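Local atomic coordinates of ribokinase RBSK (Mycobacterium tuberculosis, PDB entry 3GO6), a protein that probably phosphorylates D-ribose at O-5 with ATP and a divalent cation, most likely magnesium, giving D-ribose 5-phosphate and ADP. Residues V97-D100 with R101-T104; A222-V225 with G226-V230; A251-L254 with A255-P259. All coordinates share one frame; numbering follows the deposited sequence.

Contact 1: V97-D100 with R101-T104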
ATOM      1  N   VAL A  97      22.524   1.313 -14.457  1.00 18.13           N
ATOM      2  CA  VAL A  97      22.308   2.741 -14.253  1.00 17.28           C
ATOM      3  C   VAL A  97      23.321   3.202 -13.216  1.00 17.88           C
ATOM      4  O   VAL A  97      23.373   2.650 -12.104  1.00 17.64           O
ATOM      5  CB  VAL A  97      20.858   3.038 -13.750  1.00 17.04           C
ATOM      6  CG1 VAL A  97      20.700   4.499 -13.403  1.00 15.91           C
ATOM      7  CG2 VAL A  97      19.787   2.594 -14.797  1.00 16.98           C
ATOM      8  N   GLY A  98      24.111   4.208 -13.569  1.00 17.91           N
ATOM      9  CA  GLY A  98      25.102   4.776 -12.651  1.00 18.48           C
ATOM     10  C   GLY A  98      24.471   5.556 -11.516  1.00 18.90           C
ATOM     11  O   GLY A  98      23.464   6.248 -11.725  1.00 17.17           O
ATOM     12  N   LEU A  99      25.078   5.451 -10.321  1.00 18.64           N
ATOM     13  CA  LEU A  99      24.549   6.062  -9.099  1.00 20.25           C
ATOM     14  C   LEU A  99      25.507   7.020  -8.366  1.00 21.89           C
ATOM     15  O   LEU A  99      25.217   7.471  -7.238  1.00 22.22           O
ATOM     16  CB  LEU A  99      24.105   4.956  -8.130  1.00 20.03           C
ATOM     17  CG  LEU A  99      23.020   3.988  -8.605  1.00 19.26           C
ATOM     18  CD1 LEU A  99      22.741   2.905  -7.561  1.00 18.51           C
ATOM     19  CD2 LEU A  99      21.753   4.786  -8.910  1.00 18.85           C
ATOM     20  N   ASP A 100      26.618   7.380  -8.998  1.00 23.21           N
ATOM     21  CA  ASP A 100      27.601   8.208  -8.297  1.00 25.62           C
ATOM     22  C   ASP A 100      27.114   9.614  -7.975  1.00 25.47           C
ATOM     23  O   ASP A 100      27.666  10.253  -7.097  1.00 26.39           O
ATOM     24  CB  ASP A 100      28.941   8.237  -9.029  1.00 26.37           C
ATOM     25  CG  ASP A 100      29.522   6.835  -9.230  1.00 30.33           C
ATOM     26  OD1 ASP A 100      29.320   5.940  -8.362  1.00 34.45           O
ATOM     27  OD2 ASP A 100      30.154   6.618 -10.281  1.00 35.35           O
ATOM     28  N   ARG A 101      26.068  10.082  -8.656  1.00 25.06           N
ATOM     29  CA  ARG A 101      25.516  11.415  -8.393  1.00 24.67           C
ATOM     30  C   ARG A 101      24.245  11.372  -7.519  1.00 23.36           C
ATOM     31  O   ARG A 101      23.483  12.345  -7.460  1.00 23.88           O
ATOM     32  CB  ARG A 101      25.218  12.150  -9.707  1.00 25.79           C
ATOM     33  CG  ARG A 101      26.332  12.082 -10.751  1.00 29.21           C
ATOM     34  CD  ARG A 101      25.772  12.250 -12.162  1.00 33.85           C
ATOM     35  NE  ARG A 101      26.823  12.075 -13.172  1.00 37.33           N
ATOM     36  CZ  ARG A 101      26.768  12.509 -14.433  1.00 37.90           C
ATOM     37  NH1 ARG A 101      25.703  13.165 -14.886  1.00 35.69           N
ATOM     38  NH2 ARG A 101      27.801  12.282 -15.250  1.00 38.88           N
ATOM     39  N   THR A 102      24.015  10.255  -6.845  1.00 21.96           N
ATOM     40  CA  THR A 102      22.854  10.139  -5.959  1.00 20.92           C
ATOM     41  C   THR A 102      23.238  10.591  -4.551  1.00 21.10           C
ATOM     42  O   THR A 102      24.436  10.755  -4.236  1.00 20.22           O
ATOM     43  CB  THR A 102      22.293   8.714  -5.937  1.00 20.89           C
ATOM     44  OG1 THR A 102      23.278   7.809  -5.434  1.00 20.91           O
ATOM     45  CG2 THR A 102      21.885   8.269  -7.352  1.00 20.04           C
ATOM     46  N   VAL A 103      22.229  10.815  -3.712  1.00 20.39           N
ATOM     47  CA  VAL A 103      22.467  11.171  -2.326  1.00 21.32           C
ATOM     48  C   VAL A 103      21.626  10.289  -1.393  1.00 21.71           C
ATOM     49  O   VAL A 103      20.641   9.668  -1.821  1.00 19.66           O
ATOM     50  CB  VAL A 103      22.171  12.672  -2.040  1.00 21.19           C
ATOM     51  CG1 VAL A 103      23.130  13.587  -2.790  1.00 23.67           C
ATOM     52  CG2 VAL A 103      20.731  13.022  -2.402  1.00 21.66           C
ATOM     53  N   THR A 104      22.049  10.221  -0.129  1.00 21.77           N
ATOM     54  CA  THR A 104      21.235   9.643   0.926  1.00 22.26           C
ATOM     55  C   THR A 104      20.718  10.798   1.773  1.00 22.90           C
ATOM     56  O   THR A 104      21.475  11.690   2.149  1.00 22.61           O
ATOM     57  CB  THR A 104      22.036   8.630   1.746  1.00 23.16           C
ATOM     58  OG1 THR A 104      22.376   7.544   0.888  1.00 23.95           O
ATOM     59  CG2 THR A 104      21.202   8.056   2.912  1.00 22.05           C
TER

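Contact 2: A222-V225 with G226-V230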
ATOM      1  N   ALA A 222       1.043   8.611 -29.555  1.00 23.64           N
ATOM      2  CA  ALA A 222       1.350   9.965 -29.115  1.00 23.75           C
ATOM      3  C   ALA A 222       1.001  10.991 -30.185  1.00 23.99           C
ATOM      4  O   ALA A 222       0.972  10.677 -31.378  1.00 24.30           O
ATOM      5  CB  ALA A 222       2.843  10.085 -28.717  1.00 23.39           C
ATOM      6  N   ARG A 223       0.720  12.206 -29.727  1.00 23.94           N
ATOM      7  CA  ARG A 223       0.455  13.383 -30.557  1.00 24.56           C
ATOM      8  C   ARG A 223       1.670  14.308 -30.374  1.00 24.12           C
ATOM      9  O   ARG A 223       2.154  14.482 -29.249  1.00 22.66           O
ATOM     10  CB  ARG A 223      -0.791  14.059 -29.990  1.00 25.37           C
ATOM     11  CG  ARG A 223      -1.477  15.072 -30.808  1.00 29.96           C
ATOM     12  CD  ARG A 223      -2.931  15.279 -30.295  1.00 32.94           C
ATOM     13  NE  ARG A 223      -3.070  15.777 -28.913  1.00 34.90           N
ATOM     14  CZ  ARG A 223      -2.836  17.038 -28.532  1.00 36.26           C
ATOM     15  NH1 ARG A 223      -2.397  17.934 -29.405  1.00 36.15           N
ATOM     16  NH2 ARG A 223      -3.019  17.407 -27.270  1.00 35.67           N
ATOM     17  N   TYR A 224       2.165  14.886 -31.465  1.00 23.08           N
ATOM     18  CA  TYR A 224       3.236  15.890 -31.401  1.00 23.48           C
ATOM     19  C   TYR A 224       2.701  17.279 -31.785  1.00 24.20           C
ATOM     20  O   TYR A 224       1.964  17.409 -32.772  1.00 23.80           O
ATOM     21  CB  TYR A 224       4.392  15.482 -32.315  1.00 22.83           C
ATOM     22  CG  TYR A 224       5.454  16.534 -32.506  1.00 23.23           C
ATOM     23  CD1 TYR A 224       6.671  16.455 -31.820  1.00 23.18           C
ATOM     24  CD2 TYR A 224       5.253  17.619 -33.373  1.00 21.33           C
ATOM     25  CE1 TYR A 224       7.644  17.416 -31.977  1.00 22.96           C
ATOM     26  CE2 TYR A 224       6.235  18.592 -33.543  1.00 23.99           C
ATOM     27  CZ  TYR A 224       7.426  18.485 -32.845  1.00 23.51           C
ATOM     28  OH  TYR A 224       8.403  19.424 -33.005  1.00 22.07           O
ATOM     29  N   VAL A 225       3.062  18.292 -30.988  1.00 24.34           N
ATOM     30  CA  VAL A 225       2.828  19.701 -31.320  1.00 24.40           C
ATOM     31  C   VAL A 225       4.129  20.471 -31.092  1.00 24.52           C
ATOM     32  O   VAL A 225       4.690  20.443 -29.989  1.00 23.71           O
ATOM     33  CB  VAL A 225       1.729  20.354 -30.450  1.00 25.18           C
ATOM     34  CG1 VAL A 225       1.385  21.766 -30.975  1.00 25.75           C
ATOM     35  CG2 VAL A 225       0.472  19.491 -30.386  1.00 25.78           C
ATOM     36  N   GLY A 226       4.629  21.135 -32.132  1.00 24.19           N
ATOM     37  CA  GLY A 226       5.796  21.996 -31.964  1.00 24.96           C
ATOM     38  C   GLY A 226       6.422  22.440 -33.261  1.00 26.01           C
ATOM     39  O   GLY A 226       5.736  22.535 -34.292  1.00 25.63           O
ATOM     40  N   ALA A 227       7.734  22.679 -33.213  1.00 26.52           N
ATOM     41  CA  ALA A 227       8.485  23.192 -34.354  1.00 27.90           C
ATOM     42  C   ALA A 227       8.335  22.353 -35.623  1.00 29.19           C
ATOM     43  O   ALA A 227       8.491  22.885 -36.727  1.00 29.72           O
ATOM     44  CB  ALA A 227       9.964  23.346 -33.998  1.00 27.57           C
ATOM     45  N   ASP A 228       8.064  21.054 -35.470  1.00 29.45           N
ATOM     46  CA  ASP A 228       7.892  20.155 -36.617  1.00 30.18           C
ATOM     47  C   ASP A 228       6.449  20.122 -37.123  1.00 30.23           C
ATOM     48  O   ASP A 228       6.121  19.360 -38.028  1.00 31.01           O
ATOM     49  CB  ASP A 228       8.353  18.732 -36.281  1.00 30.42           C
ATOM     50  CG  ASP A 228       9.859  18.620 -36.093  1.00 31.52           C
ATOM     51  OD1 ASP A 228      10.597  19.557 -36.484  1.00 32.38           O
ATOM     52  OD2 ASP A 228      10.314  17.582 -35.551  1.00 31.35           O
ATOM     53  N   GLY A 229       5.592  20.942 -36.530  1.00 30.42           N
ATOM     54  CA  GLY A 229       4.177  20.960 -36.873  1.00 30.79           C
ATOM     55  C   GLY A 229       3.304  20.212 -35.882  1.00 30.84           C
ATOM     56  O   GLY A 229       3.542  20.258 -34.672  1.00 30.48           O
ATOM     57  N   VAL A 230       2.291  19.531 -36.415  1.00 30.22           N
ATOM     58  CA  VAL A 230       1.268  18.847 -35.627  1.00 29.89           C
ATOM     59  C   VAL A 230       0.976  17.522 -36.315  1.00 29.43           C
ATOM     60  O   VAL A 230       0.584  17.497 -37.482  1.00 28.96           O
ATOM     61  CB  VAL A 230      -0.036  19.703 -35.520  1.00 30.25           C
ATOM     62  CG1 VAL A 230      -1.185  18.911 -34.887  1.00 30.36           C
ATOM     63  CG2 VAL A 230       0.212  20.986 -34.736  1.00 30.22           C
TER

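Contact 3: A251-L254 with A255-P259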
ATOM      1  N   ALA A 251       9.033   7.448 -21.947  1.00 14.02           N
ATOM      2  CA  ALA A 251       9.889   8.617 -21.691  1.00 13.56           C
ATOM      3  C   ALA A 251      11.372   8.260 -21.742  1.00 13.99           C
ATOM      4  O   ALA A 251      12.180   8.989 -22.347  1.00 13.34           O
ATOM      5  CB  ALA A 251       9.537   9.254 -20.350  1.00 14.22           C
ATOM      6  N   GLY A 252      11.735   7.138 -21.115  1.00 13.33           N
ATOM      7  CA  GLY A 252      13.141   6.712 -21.081  1.00 13.22           C
ATOM      8  C   GLY A 252      13.639   6.366 -22.467  1.00 13.49           C
ATOM      9  O   GLY A 252      14.771   6.713 -22.844  1.00 14.33           O
ATOM     10  N   VAL A 253      12.803   5.676 -23.236  1.00 13.44           N
ATOM     11  CA  VAL A 253      13.157   5.350 -24.634  1.00 14.03           C
ATOM     12  C   VAL A 253      13.243   6.600 -25.521  1.00 14.39           C
ATOM     13  O   VAL A 253      14.131   6.693 -26.388  1.00 14.78           O
ATOM     14  CB  VAL A 253      12.195   4.300 -25.240  1.00 14.48           C
ATOM     15  CG1 VAL A 253      12.478   4.091 -26.752  1.00 15.59           C
ATOM     16  CG2 VAL A 253      12.342   3.002 -24.480  1.00 13.06           C
ATOM     17  N   LEU A 254      12.340   7.555 -25.307  1.00 14.77           N
ATOM     18  CA  LEU A 254      12.414   8.817 -26.030  1.00 15.30           C
ATOM     19  C   LEU A 254      13.758   9.499 -25.745  1.00 15.70           C
ATOM     20  O   LEU A 254      14.451   9.954 -26.682  1.00 15.94           O
ATOM     21  CB  LEU A 254      11.233   9.738 -25.693  1.00 15.01           C
ATOM     22  CG  LEU A 254      11.031  10.887 -26.689  1.00 14.75           C
ATOM     23  CD1 LEU A 254      10.418  10.345 -27.987  1.00 15.56           C
ATOM     24  CD2 LEU A 254      10.142  11.990 -26.122  1.00 14.51           C
ATOM     25  N   ALA A 255      14.136   9.561 -24.465  1.00 15.41           N
ATOM     26  CA  ALA A 255      15.422  10.167 -24.071  1.00 16.16           C
ATOM     27  C   ALA A 255      16.613   9.450 -24.706  1.00 16.79           C
ATOM     28  O   ALA A 255      17.588  10.098 -25.115  1.00 16.60           O
ATOM     29  CB  ALA A 255      15.573  10.196 -22.544  1.00 16.36           C
ATOM     30  N   ALA A 256      16.521   8.121 -24.788  1.00 17.28           N
ATOM     31  CA  ALA A 256      17.603   7.292 -25.323  1.00 18.41           C
ATOM     32  C   ALA A 256      17.774   7.422 -26.843  1.00 19.89           C
ATOM     33  O   ALA A 256      18.807   6.990 -27.388  1.00 20.48           O
ATOM     34  CB  ALA A 256      17.358   5.839 -24.964  1.00 18.13           C
ATOM     35  N   ASN A 257      16.772   8.005 -27.512  1.00 20.37           N
ATOM     36  CA  ASN A 257      16.743   8.138 -28.987  1.00 21.34           C
ATOM     37  C   ASN A 257      16.653   9.551 -29.548  1.00 21.94           C
ATOM     38  O   ASN A 257      16.735   9.740 -30.771  1.00 22.76           O
ATOM     39  CB  ASN A 257      15.594   7.289 -29.552  1.00 20.78           C
ATOM     40  CG  ASN A 257      15.863   5.811 -29.434  1.00 20.75           C
ATOM     41  OD1 ASN A 257      16.547   5.238 -30.275  1.00 23.30           O
ATOM     42  ND2 ASN A 257      15.361   5.188 -28.373  1.00 18.29           N
ATOM     43  N   TRP A 258      16.471  10.542 -28.681  1.00 22.29           N
ATOM     44  CA  TRP A 258      16.346  11.921 -29.106  1.00 23.75           C
ATOM     45  C   TRP A 258      17.694  12.500 -29.582  1.00 25.45           C
ATOM     46  O   TRP A 258      18.704  12.345 -28.892  1.00 25.49           O
ATOM     47  CB  TRP A 258      15.816  12.780 -27.967  1.00 22.98           C
ATOM     48  CG  TRP A 258      15.129  14.036 -28.434  1.00 21.93           C
ATOM     49  CD1 TRP A 258      15.662  15.294 -28.495  1.00 22.45           C
ATOM     50  CD2 TRP A 258      13.768  14.151 -28.884  1.00 21.42           C
ATOM     51  NE1 TRP A 258      14.716  16.187 -28.964  1.00 21.83           N
ATOM     52  CE2 TRP A 258      13.550  15.508 -29.216  1.00 21.26           C
ATOM     53  CE3 TRP A 258      12.721  13.234 -29.057  1.00 20.53           C
ATOM     54  CZ2 TRP A 258      12.319  15.976 -29.671  1.00 21.51           C
ATOM     55  CZ3 TRP A 258      11.502  13.697 -29.517  1.00 21.67           C
ATOM     56  CH2 TRP A 258      11.312  15.054 -29.836  1.00 22.45           C
ATOM     57  N   PRO A 259      17.710  13.185 -30.751  1.00 27.03           N
ATOM     58  CA  PRO A 259      18.986  13.736 -31.271  1.00 28.87           C
ATOM     59  C   PRO A 259      19.497  14.944 -30.464  1.00 30.46           C
ATOM     60  O   PRO A 259      18.728  15.564 -29.755  1.00 30.20           O
ATOM     61  CB  PRO A 259      18.598  14.213 -32.673  1.00 28.52           C
ATOM     62  CG  PRO A 259      17.147  14.583 -32.536  1.00 27.47           C
ATOM     63  CD  PRO A 259      16.579  13.493 -31.649  1.00 26.63           C
TER

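Contact 1: V97-D100 with R101-T104
The side chain of Thr102 turns back on Leu99, its methyl lying against the leucine side chain and its hydroxyl against the carbonyl oxygen. The two residues are the ends of a type I beta turn, Leu99 to Thr102, that leads from the loop after helix 83-94 into the short strand 103-104. Leu99 O receives two donors from the same threonine. Thr102 OG1 donates to Leu99 O over 2.7 Å and approaches in the plane of that carbonyl. The backbone bond of the turn, Thr102 N to Leu99 O, measures 3.1 Å and reaches the oxygen from well above the plane, 57° out of it, so the two donors come in from distinct directions. With chi1 at 62°, OG1 sits between the threonine's own N and carbonyl carbon, the crowded position, from which it can reach Leu99 O. The same rotamer sets the methyl beside the backbone N, where Thr102 CG2 touches Leu99 CD2 at 3.8 Å.

Around the turn, Leu99 and Thr102 both pack on Phe75 of strand 72-76, and helix 83-94 supplies Leu92 and Arg89 beside them. Arg101, a central residue of the turn, directs its extended side chain elsewhere: its NH1 and NH2 bond to the carbonyl oxygens of Ala140 and Ala142. The chemistry implies a turn closed twice by one residue, in which backbone and hydroxyl share a single acceptor and the methyl packs on Leu99 and, with it, on Phe75.

Contact 2: A222-V225 with G226-V230
Two groups hold Tyr224 OH: Asp228 N donates to it over 3.0 Å at an N-H...O angle of 155°, and His212 ND1, outside the hairpin, makes a further hydrogen bond with it. The phenol reaches the turn because CG stands anti to the backbone N (chi1 171°), which swings the ring out from the strand and forward, so that its end meets the residues that follow. Asp228 meets the ring obliquely, its CB 3.3 Å from Tyr224 OH, and the carboxylate plane is turned only 21° from that of the ring. That carboxylate has its charged partner elsewhere, in a salt bridge from Asp228 OD2 to Arg268 of helix 265-282. At the ring edge, near its plane, Gly229 O lies 3.4 Å from Tyr224 CE2.

The whole is a beta hairpin of strands 222-226 and 229-233 at one margin of the large mixed sheet, its turn a type I turn from Gly226 to Gly229. Gly226 N to Gly229 O, 2.9 Å, and Gly229 N to Gly226 O, 2.8 Å, close it. Both glycines have backbone angles at which a CB would press on the preceding carbonyl oxygen.

Beyond the turn, Val225 and Val230 form an antiparallel non-hydrogen-bonded pair. Their side chains run side by side on one face of the sheet, with Val225 CG1 4.0 Å from Val230 CG2. Between the strands, Val230 CA approaches Tyr224 O at 3.3 Å in a CA-H...O contact. Leu272 of helix 265-282 also touches the tyrosine side chain, and Phe231 of the second strand stacks with its ring.

Contact 3: A251-L254 with A255-P259
Helix 246-257, which carries the predicted catalytic base Asp248 and the nucleotide-contacting Gly247 near its start, holds this contact in its C-terminal part. Ordinary helical bonds join Ala255 N to Ala251 O (2.9 Å) and Ala256 N to Gly252 O. Further on, the pattern changes at Leu254 O. Asn257 N donates to it over 3.1 Å from above the carbonyl plane, and Trp258 N adds a weak bond to the same oxygen.

The side chain of Asn257 takes up a nearby backbone carbonyl. Its ND2 donates to Val253 O over 2.8 Å, nearly straight at 169°, with the acceptor lying close to the amide plane. CG is placed beside the backbone N (chi1 -70°), which bends the amide back along the helix, alongside Val253, whose CG1 lies 3.5 Å from ND2. At the other end of the amide, Asn257 OD1 accepts from Arg270 NH1 of helix 265-282, with a weak bond from Arg274 NE, so the group is fixed from both ends and its rotation is defined.

In the alpha/beta core of this PfkB-family kinase, helix 246-257 packs against the large mixed sheet, and the apolar side of this part faces strands 171-175 and 195-199. Leu254 and Trp258 run side by side there: Leu254 CG lies 3.7 Å from Trp258 CE3, and Leu254 CD1 is 3.8 Å from Trp258 CZ3, the leucine branch coming at the six-membered ring obliquely. Met173 and Val195 touch both residues. Pro259 CD lies over one face of the indole, 3.5 Å above the plane and offset toward the rim, while His212 meets the tryptophan edge-to-face.

The three contacts follow one another along the chain and none touches another. Contacts 2 and 3 are the nearest pair, about 16 Å between centres and about 5 Å between nearest atoms; His212 touches both, and helix 265-282 packs on both. Contact 1 lies on the opposite side of the chain's centre from contact 2, with about 34 Å between their centres, and its centre is about 20 Å from that of contact 3. Contact 3 lies on the helix of the predicted base Asp248, and the side chain of Ala251 is about 9 Å from the bound ribose. In contact 1, Leu99 comes within about 8 Å of Ala60, a predicted substrate-site residue, side chain to side chain.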